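Local coordinates for protein transcriptional regulator (Mesorhizobium loti, PDB 3BHQ) that probably binds DNA as a dimeric TetR-family transcriptional regulator, with a helix-turn-helix domain joined to an all-helical C-terminal domain, at residues 87-92 / 201-206; 95-100 / 189-194; 102-107 / 173-178. One frame throughout, in Å; residues are numbered along the deposited sequence. Where two conformers were deposited one is given.

Contact 1: 87-92 / 201-206; sequences FMEGGL and AFLAVY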
loop_
_atom_site.group_PDB
_atom_site.type_symbol
_atom_site.label_atom_id
_atom_site.label_comp_id
_atom_site.label_asym_id
_atom_site.label_seq_id
_atom_site.Cartn_x
_atom_site.Cartn_y
_atom_site.Cartn_z
ATOM N N PHE A 87 28.086 8.614 -11.078
ATOM C CA PHE A 87 26.976 9.000 -11.918
ATOM C C PHE A 87 25.646 8.731 -11.203
ATOM O O PHE A 87 25.341 7.594 -10.833
ATOM C CB PHE A 87 27.060 8.252 -13.244
ATOM C CG PHE A 87 28.323 8.499 -13.964
ATOM C CD1 PHE A 87 28.493 9.672 -14.680
ATOM C CD2 PHE A 87 29.364 7.586 -13.918
ATOM C CE1 PHE A 87 29.670 9.933 -15.323
ATOM C CE2 PHE A 87 30.566 7.844 -14.570
ATOM C CZ PHE A 87 30.719 9.008 -15.266
HETATM N N MSE A 88 24.863 9.797 -11.016
HETATM C CA MSE A 88 23.606 9.685 -10.306
HETATM C C MSE A 88 22.530 8.935 -11.030
HETATM O O MSE A 88 21.771 8.247 -10.326
HETATM C CB MSE A 88 23.059 11.058 -9.874
HETATM C CG MSE A 88 23.898 11.733 -8.798
HETATM SE SE MSE A 88 23.996 10.800 -7.137
HETATM C CE MSE A 88 25.677 9.819 -7.446
ATOM N N GLU A 89 22.375 9.076 -12.357
ATOM C CA GLU A 89 21.306 8.339 -13.029
ATOM C C GLU A 89 21.584 6.833 -12.944
ATOM O O GLU A 89 20.725 6.093 -12.507
ATOM C CB GLU A 89 20.978 8.795 -14.462
ATOM C CG GLU A 89 19.616 8.210 -14.946
ATOM C CD GLU A 89 19.009 8.897 -16.180
ATOM O OE1 GLU A 89 19.769 9.406 -17.031
ATOM O OE2 GLU A 89 17.760 8.899 -16.304
ATOM N N GLY A 90 22.766 6.406 -13.320
ATOM C CA GLY A 90 23.106 4.979 -13.190
ATOM C C GLY A 90 23.076 4.490 -11.748
ATOM O O GLY A 90 22.600 3.405 -11.465
ATOM N N GLY A 91 23.610 5.295 -10.825
ATOM C CA GLY A 91 23.638 4.945 -9.420
ATOM C C GLY A 91 22.236 4.760 -8.865
ATOM O O GLY A 91 21.964 3.769 -8.197
ATOM N N LEU A 92 21.355 5.699 -9.186
ATOM C CA LEU A 92 19.942 5.602 -8.757
ATOM C C LEU A 92 19.216 4.436 -9.409
ATOM O O LEU A 92 18.355 3.824 -8.764
ATOM C CB LEU A 92 19.188 6.916 -8.983
ATOM C CG LEU A 92 19.485 8.005 -7.949
ATOM C CD1 LEU A 92 19.130 9.404 -8.463
ATOM C CD2 LEU A 92 18.813 7.673 -6.618
ATOM N N ALA A 201 12.067 10.260 -13.763
ATOM C CA ALA A 201 11.137 11.232 -13.210
ATOM C C ALA A 201 11.698 11.872 -11.938
ATOM O O ALA A 201 11.609 13.075 -11.717
ATOM C CB ALA A 201 9.789 10.558 -12.927
ATOM N N PHE A 202 12.273 11.044 -11.065
ATOM C CA PHE A 202 12.914 11.518 -9.840
ATOM C C PHE A 202 13.988 12.572 -10.118
ATOM O O PHE A 202 14.009 13.609 -9.448
ATOM C CB PHE A 202 13.516 10.350 -9.052
ATOM C CG PHE A 202 14.213 10.771 -7.783
ATOM C CD1 PHE A 202 13.514 10.858 -6.591
ATOM C CD2 PHE A 202 15.579 11.068 -7.788
ATOM C CE1 PHE A 202 14.176 11.220 -5.433
ATOM C CE2 PHE A 202 16.235 11.460 -6.628
ATOM C CZ PHE A 202 15.522 11.536 -5.460
ATOM N N LEU A 203 14.874 12.317 -11.085
ATOM C CA LEU A 203 15.929 13.284 -11.420
ATOM C C LEU A 203 15.395 14.559 -12.081
ATOM O O LEU A 203 16.029 15.616 -11.955
ATOM C CB LEU A 203 17.043 12.640 -12.269
ATOM C CG LEU A 203 17.924 11.685 -11.457
ATOM C CD1 LEU A 203 18.862 10.899 -12.359
ATOM C CD2 LEU A 203 18.705 12.396 -10.380
ATOM N N ALA A 204 14.233 14.475 -12.748
ATOM C CA ALA A 204 13.581 15.659 -13.317
ATOM C C ALA A 204 13.235 16.661 -12.227
ATOM O O ALA A 204 13.293 17.865 -12.455
ATOM C CB ALA A 204 12.351 15.280 -14.132
ATOM N N VAL A 205 12.915 16.173 -11.029
ATOM C CA VAL A 205 12.630 17.016 -9.880
ATOM C C VAL A 205 13.854 17.330 -9.023
ATOM O O VAL A 205 14.081 18.479 -8.623
ATOM C CB VAL A 205 11.642 16.297 -8.869
ATOM C CG1 VAL A 205 11.241 17.261 -7.734
ATOM C CG2 VAL A 205 10.437 15.699 -9.550
ATOM N N TYR A 206 14.636 16.294 -8.702
ATOM C CA TYR A 206 15.716 16.406 -7.710
ATOM C C TYR A 206 17.152 16.407 -8.228
ATOM O O TYR A 206 18.106 16.475 -7.432
ATOM C CB TYR A 206 15.546 15.323 -6.646
ATOM C CG TYR A 206 14.229 15.432 -5.912
ATOM C CD1 TYR A 206 13.973 16.523 -5.064
ATOM C CD2 TYR A 206 13.252 14.473 -6.053
ATOM C CE1 TYR A 206 12.773 16.639 -4.391
ATOM C CE2 TYR A 206 12.040 14.576 -5.374
ATOM C CZ TYR A 206 11.808 15.666 -4.543
ATOM O OH TYR A 206 10.625 15.779 -3.859
#

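Contact 2: 95-100 / 189-194; sequences LARRLI and AELERH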
loop_
_atom_site.group_PDB
_atom_site.type_symbol
_atom_site.label_atom_id
_atom_site.label_comp_id
_atom_site.label_asym_id
_atom_site.label_seq_id
_atom_site.Cartn_x
_atom_site.Cartn_y
_atom_site.Cartn_z
ATOM N N LEU A 95 20.207 1.376 -7.484
ATOM C CA LEU A 95 19.473 1.354 -6.204
ATOM C C LEU A 95 18.012 0.954 -6.420
ATOM O O LEU A 95 17.503 0.069 -5.711
ATOM C CB LEU A 95 19.518 2.727 -5.504
ATOM C CG LEU A 95 18.705 2.931 -4.223
ATOM C CD1 LEU A 95 19.168 1.889 -3.194
ATOM C CD2 LEU A 95 18.832 4.330 -3.671
ATOM N N ALA A 96 17.366 1.608 -7.381
ATOM C CA ALA A 96 15.930 1.342 -7.677
ATOM C C ALA A 96 15.678 -0.104 -8.047
ATOM O O ALA A 96 14.712 -0.723 -7.577
ATOM C CB ALA A 96 15.426 2.234 -8.777
ATOM N N ARG A 97 16.538 -0.663 -8.890
ATOM C CA ARG A 97 16.422 -2.070 -9.284
ATOM C C ARG A 97 16.546 -3.011 -8.077
ATOM O O ARG A 97 15.769 -3.975 -7.954
ATOM C CB ARG A 97 17.448 -2.420 -10.365
ATOM C CG ARG A 97 17.198 -1.725 -11.691
ATOM C CD ARG A 97 18.410 -1.865 -12.586
ATOM N NE ARG A 97 18.315 -1.096 -13.835
ATOM C CZ ARG A 97 19.186 -1.217 -14.848
ATOM N NH1 ARG A 97 20.198 -2.088 -14.805
ATOM N NH2 ARG A 97 19.043 -0.480 -15.943
ATOM N N ARG A 98 17.486 -2.726 -7.162
ATOM C CA ARG A 98 17.656 -3.540 -5.946
ATOM C C ARG A 98 16.466 -3.383 -4.996
ATOM O O ARG A 98 16.014 -4.367 -4.406
ATOM C CB ARG A 98 18.955 -3.206 -5.198
ATOM C CG ARG A 98 20.227 -3.551 -5.945
ATOM C CD ARG A 98 20.516 -5.068 -6.013
ATOM N NE ARG A 98 20.819 -5.648 -4.696
ATOM C CZ ARG A 98 20.015 -6.390 -3.922
ATOM N NH1 ARG A 98 20.482 -6.817 -2.749
ATOM N NH2 ARG A 98 18.776 -6.733 -4.287
ATOM N N LEU A 99 15.961 -2.148 -4.843
ATOM C CA LEU A 99 14.790 -1.876 -3.965
ATOM C C LEU A 99 13.580 -2.659 -4.428
ATOM O O LEU A 99 12.871 -3.247 -3.595
ATOM C CB LEU A 99 14.425 -0.385 -3.918
ATOM C CG LEU A 99 15.385 0.603 -3.265
ATOM C CD1 LEU A 99 14.839 2.029 -3.458
ATOM C CD2 LEU A 99 15.609 0.277 -1.776
ATOM N N ILE A 100 13.314 -2.642 -5.729
ATOM C CA ILE A 100 12.197 -3.422 -6.302
ATOM C C ILE A 100 12.357 -4.887 -5.993
ATOM O O ILE A 100 11.449 -5.526 -5.513
ATOM C CB ILE A 100 12.091 -3.299 -7.850
ATOM C CG1 ILE A 100 11.567 -1.918 -8.204
ATOM C CG2 ILE A 100 11.157 -4.392 -8.448
ATOM C CD1 ILE A 100 11.517 -1.653 -9.692
ATOM N N ALA A 189 13.678 -7.555 -17.808
ATOM C CA ALA A 189 13.464 -6.385 -18.692
ATOM C C ALA A 189 12.393 -5.407 -18.176
ATOM O O ALA A 189 12.615 -4.184 -18.206
ATOM C CB ALA A 189 13.119 -6.820 -20.123
ATOM N N GLU A 190 11.261 -5.942 -17.696
ATOM C CA GLU A 190 10.175 -5.102 -17.164
ATOM C C GLU A 190 10.583 -4.408 -15.865
ATOM O O GLU A 190 10.304 -3.211 -15.691
ATOM C CB GLU A 190 8.907 -5.916 -16.888
ATOM C CG GLU A 190 8.229 -6.497 -18.115
ATOM C CD GLU A 190 7.059 -7.400 -17.739
ATOM O OE1 GLU A 190 7.125 -8.628 -17.978
ATOM O OE2 GLU A 190 6.094 -6.862 -17.142
ATOM N N LEU A 191 11.203 -5.171 -14.958
ATOM C CA LEU A 191 11.706 -4.635 -13.667
ATOM C C LEU A 191 12.621 -3.416 -13.902
ATOM O O LEU A 191 12.399 -2.343 -13.320
ATOM C CB LEU A 191 12.455 -5.731 -12.882
ATOM C CG LEU A 191 13.011 -5.407 -11.476
ATOM C CD1 LEU A 191 13.136 -6.669 -10.597
ATOM C CD2 LEU A 191 14.362 -4.637 -11.480
ATOM N N GLU A 192 13.610 -3.593 -14.787
ATOM C CA GLU A 192 14.558 -2.531 -15.132
ATOM C C GLU A 192 13.881 -1.332 -15.810
ATOM O O GLU A 192 14.149 -0.184 -15.431
ATOM C CB GLU A 192 15.715 -3.078 -15.990
ATOM C CG GLU A 192 16.603 -4.087 -15.211
ATOM C CD GLU A 192 17.728 -4.705 -16.046
ATOM O OE1 GLU A 192 17.871 -4.380 -17.249
ATOM O OE2 GLU A 192 18.479 -5.527 -15.478
ATOM N N ARG A 193 12.996 -1.573 -16.785
ATOM C CA ARG A 193 12.300 -0.456 -17.444
ATOM C C ARG A 193 11.526 0.399 -16.445
ATOM O O ARG A 193 11.482 1.636 -16.557
ATOM C CB ARG A 193 11.330 -0.918 -18.538
ATOM C CG ARG A 193 11.975 -1.335 -19.857
ATOM C CD ARG A 193 10.956 -1.230 -20.997
ATOM N NE ARG A 193 9.761 -2.032 -20.728
ATOM C CZ ARG A 193 9.652 -3.358 -20.904
ATOM N NH1 ARG A 193 10.669 -4.100 -21.381
ATOM N NH2 ARG A 193 8.494 -3.953 -20.604
ATOM N N HIS A 194 10.912 -0.283 -15.477
ATOM C CA HIS A 194 10.122 0.376 -14.439
ATOM C C HIS A 194 10.983 1.222 -13.493
ATOM O O HIS A 194 10.687 2.377 -13.252
ATOM C CB HIS A 194 9.337 -0.646 -13.617
ATOM C CG HIS A 194 8.387 -0.013 -12.657
ATOM N ND1 HIS A 194 7.199 0.543 -13.077
ATOM C CD2 HIS A 194 8.458 0.208 -11.323
ATOM C CE1 HIS A 194 6.567 1.057 -12.036
ATOM N NE2 HIS A 194 7.325 0.896 -10.970
#

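Contact 3: 102-107 / 173-178; sequences VLMDEE and IPMNEA. With EDO (1,2-ethanediol), chain G.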
loop_
_atom_site.group_PDB
_atom_site.type_symbol
_atom_site.label_atom_id
_atom_site.label_comp_id
_atom_site.label_asym_id
_atom_site.label_seq_id
_atom_site.Cartn_x
_atom_site.Cartn_y
_atom_site.Cartn_z
ATOM N N VAL A 102 14.124 -6.480 -3.635
ATOM C CA VAL A 102 14.025 -6.739 -2.201
ATOM C C VAL A 102 12.593 -6.602 -1.675
ATOM O O VAL A 102 12.074 -7.481 -0.969
ATOM C CB VAL A 102 14.981 -5.788 -1.405
ATOM C CG1 VAL A 102 14.747 -5.854 0.096
ATOM C CG2 VAL A 102 16.427 -6.109 -1.753
ATOM N N LEU A 103 11.977 -5.472 -2.004
ATOM C CA LEU A 103 10.656 -5.142 -1.473
ATOM C C LEU A 103 9.514 -5.928 -2.097
ATOM O O LEU A 103 8.449 -6.031 -1.467
ATOM C CB LEU A 103 10.440 -3.622 -1.467
ATOM C CG LEU A 103 11.459 -2.828 -0.634
ATOM C CD1 LEU A 103 11.304 -1.329 -0.813
ATOM C CD2 LEU A 103 11.375 -3.189 0.836
HETATM N N MSE A 104 9.714 -6.488 -3.292
HETATM C CA MSE A 104 8.694 -7.301 -3.969
HETATM C C MSE A 104 8.925 -8.798 -3.794
HETATM O O MSE A 104 8.282 -9.614 -4.432
HETATM C CB MSE A 104 8.550 -6.867 -5.427
HETATM C CG MSE A 104 8.162 -5.392 -5.596
HETATM SE SE MSE A 104 6.435 -4.957 -4.809
HETATM C CE MSE A 104 5.428 -6.323 -5.820
ATOM N N ASP A 105 9.828 -9.171 -2.892
ATOM C CA ASP A 105 10.084 -10.558 -2.561
ATOM C C ASP A 105 8.754 -11.195 -2.117
ATOM O O ASP A 105 8.021 -10.620 -1.308
ATOM C CB ASP A 105 11.050 -10.678 -1.393
ATOM C CG ASP A 105 11.247 -12.106 -0.966
ATOM O OD1 ASP A 105 11.979 -12.848 -1.625
ATOM O OD2 ASP A 105 10.643 -12.492 0.032
ATOM N N GLU A 106 8.464 -12.366 -2.659
ATOM C CA GLU A 106 7.179 -13.015 -2.450
ATOM C C GLU A 106 6.854 -13.306 -0.986
ATOM O O GLU A 106 5.744 -13.047 -0.539
ATOM C CB GLU A 106 7.114 -14.297 -3.304
ATOM C CG GLU A 106 5.761 -15.024 -3.302
ATOM C CD GLU A 106 4.590 -14.210 -3.907
ATOM O OE1 GLU A 106 4.818 -13.203 -4.634
ATOM O OE2 GLU A 106 3.420 -14.602 -3.651
ATOM N N GLU A 107 7.832 -13.803 -0.235
ATOM C CA GLU A 107 7.591 -14.113 1.166
ATOM C C GLU A 107 7.364 -12.856 1.993
ATOM O O GLU A 107 6.512 -12.841 2.875
ATOM C CB GLU A 107 8.684 -15.026 1.731
ATOM C CG GLU A 107 8.818 -16.395 0.977
ATOM C CD GLU A 107 7.497 -17.166 0.835
ATOM O OE1 GLU A 107 6.894 -17.481 1.877
ATOM O OE2 GLU A 107 7.054 -17.461 -0.308
ATOM N N ILE A 173 2.405 1.239 -8.325
ATOM C CA ILE A 173 1.733 0.215 -9.132
ATOM C C ILE A 173 2.091 -1.210 -8.675
ATOM O O ILE A 173 1.210 -1.960 -8.300
ATOM C CB ILE A 173 1.894 0.455 -10.657
ATOM C CG1 ILE A 173 1.051 1.672 -11.071
ATOM C CG2 ILE A 173 1.472 -0.761 -11.460
ATOM C CD1 ILE A 173 1.218 2.110 -12.543
ATOM N N PRO A 174 3.389 -1.586 -8.693
ATOM C CA PRO A 174 3.663 -2.988 -8.314
ATOM C C PRO A 174 3.227 -3.451 -6.932
ATOM O O PRO A 174 2.717 -4.584 -6.801
ATOM C CB PRO A 174 5.180 -3.127 -8.531
ATOM C CG PRO A 174 5.680 -1.851 -8.824
ATOM C CD PRO A 174 4.608 -0.874 -9.085
HETATM N N MSE A 175 3.398 -2.590 -5.930
HETATM C CA MSE A 175 3.016 -2.969 -4.555
HETATM C C MSE A 175 1.504 -3.124 -4.416
HETATM O O MSE A 175 0.996 -4.084 -3.850
HETATM C CB MSE A 175 3.575 -1.987 -3.519
HETATM C CG MSE A 175 3.350 -2.390 -2.105
HETATM SE SE MSE A 175 4.120 -4.051 -1.608
HETATM C CE MSE A 175 5.824 -3.458 -1.620
ATOM N N ASN A 176 0.751 -2.168 -4.959
ATOM C CA ASN A 176 -0.709 -2.303 -4.910
ATOM C C ASN A 176 -1.214 -3.477 -5.760
ATOM O O ASN A 176 -2.147 -4.180 -5.362
ATOM C CB ASN A 176 -1.389 -0.982 -5.273
ATOM C CG ASN A 176 -1.278 0.008 -4.154
ATOM O OD1 ASN A 176 -1.876 -0.214 -3.091
ATOM N ND2 ASN A 176 -0.470 1.062 -4.336
ATOM N N GLU A 177 -0.607 -3.677 -6.919
ATOM C CA GLU A 177 -0.977 -4.828 -7.753
ATOM C C GLU A 177 -0.783 -6.140 -6.959
ATOM O O GLU A 177 -1.663 -6.996 -6.993
ATOM C CB GLU A 177 -0.197 -4.817 -9.058
ATOM C CG GLU A 177 -0.623 -5.955 -9.989
ATOM C CD GLU A 177 -0.015 -5.894 -11.378
ATOM O OE1 GLU A 177 0.892 -5.090 -11.645
ATOM O OE2 GLU A 177 -0.485 -6.660 -12.217
ATOM N N ALA A 178 0.326 -6.246 -6.215
ATOM C CA ALA A 178 0.569 -7.451 -5.395
ATOM C C ALA A 178 -0.405 -7.582 -4.274
ATOM O O ALA A 178 -0.940 -8.669 -4.023
ATOM C CB ALA A 178 1.944 -7.465 -4.860
HETATM C C1 EDO G . -0.206 1.252 -0.320
HETATM O O1 EDO G . -1.147 0.667 0.598
HETATM C C2 EDO G . 0.806 0.210 -0.717
HETATM O O2 EDO G . 0.155 -0.939 -1.308
#

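Contact 1: 87-92 / 201-206
L92 and L203 meet tip to tip between the start of helix 88-103 and the end of helix 188-206, CD1 of L92 lying 3.6 Å from CD2 of L203. The contact is apolar throughout, with no hydrogen bond between the two segments. L203 divides its two methyls: CD2 goes to L92, while CD1 rests on the backbone side of E89, 3.6 Å from E89 CA and 3.7 Å from E89 CB. CG of L203 stands anti to its own carbonyl carbon (chi1 -72°), and the methyls fork from it toward neighbouring turns of the other helix. E89 contributes only the aliphatic root of its side chain. CG, placed anti to the backbone N (chi1 -166°), still lies near the same methyl, but the extended chain then carries the carboxylate past the leucine.

Aromatic packing adds a second patch. CD1 of L92 also approaches the F202 ring obliquely, 4.0 Å from CD2. CD2 of Y206, one turn on, lies 3.4 Å above one face of that ring, offset toward the rim, and F145 of helix 123-150 meets the ring as well.

The short helical segments stay 11.0 Å apart at their axes, with an angle of 134° between their directions; L203 bridges to the backbone at E89, and its tip meets that of L92. M88 grazes L203 with its backbone while its side chain packs on L148, L153 and I154. With 178 Å² buried in all and no polar pair across it, the contact depends on the fit of branched methyls, an aromatic ring and the hydrocarbon part of a glutamate.

Contact 2: 95-100 / 189-194
R97 lays its side chain across E192 where helix 88-103 passes helix 188-206. CG is anti to the carbonyl carbon (chi1 -67°), and from there the chain runs extended to NE. Its early carbons brush L191, whose CD2 is 4.0 Å from R97 CB and 3.9 Å from the backbone O of R97. Farther out, CG of E192 sits 3.7 Å above one face of the guanidinium, toward its rim. The carboxylate continues this stack, its plane only 8° from that of the guanidinium. The salt bridge is long, 3.9 Å from R97 NH1 to E192 OE2: OE2 stands off the guanidinium plane, so the pair is held by charge and not by a directed hydrogen bond. The stronger polar partner of R97 is D196, which forms a salt bridge with NH2, so the arginine is shared by two acids one turn apart on helix 188-206.

One turn after R97, I100 faces the partner helix. I100 and L191 lie alongside one another, pointing opposite ways, with I100 CG2 3.7 Å from L191 CG. CD1 of I100 reaches the edge of the H194 imidazole, in the ring plane and 3.9 Å from CD2. The ring's NE2 is hydrogen-bonded to the backbone O of L170.

The axes of the short segments approach to 9.3 Å at an angle of 126°. A96 and I100 extend the packing to A195 and to L170 of helix 159-181, while L95, R98 and L99 touch helix 56-83, so this part of helix 88-103 is wedged among three others.

Contact 3: 102-107 / 173-178
The selenomethionines M104 and M175 cross at an oblique angle; in the conformer of M104 described, one of two, its SE lies 3.6 Å from the CE methyl of M175. Both chains are bent at their second and third torsions, but they leave the backbone differently: CG of M104 is anti to its carbonyl carbon (chi1 -59°), CG of M175 anti to its backbone N (chi1 -174°). The M104 methyl settles over helix 159-181, 3.4 Å from the backbone O of P174 and 3.8 Å from CB of A178. The M175 methyl comes within 3.7 Å of the backbone O of L103, a buried carbonyl with no polar partner in the model.

D105 caps helix 106-117 through OD2 and the N of L108. Beyond M175, N176 OD1 accepts hydrogen bonds from O2 of an ethanediol, probably from the crystallisation liquor, 2.8 Å away, and from R112 of the second subunit.

The short break at M104-D105, where helix 88-103 ends and helix 106-117 begins, packs on helix 159-181 through the two selenomethionines. It belongs to the all-helical C-terminal domain, which in TetR-family relatives usually holds the effector pocket and the dimer interface.

In the fold
All three contacts lie in the C-terminal, AefR-like domain and follow helix 88-103 from its start to just beyond its end. Contacts 1 and 2 pair it with helix 188-206, their centres about 14 Å apart; contact 3, about 12 Å from contact 2 by centres, turns to helix 159-181. Along the chain they are nested, contact 3 inside contact 2 and contact 2 inside contact 1. Contacts 2 and 3 touch where NE2 of H194 packs 3.8 Å from CD of P174, whereas contacts 1 and 3 stay apart. Segments 201-206 and 173-178, on helices 188-206 and 159-181, also meet the second subunit, so helix 88-103 packs on two helices that take part in the dimer interface.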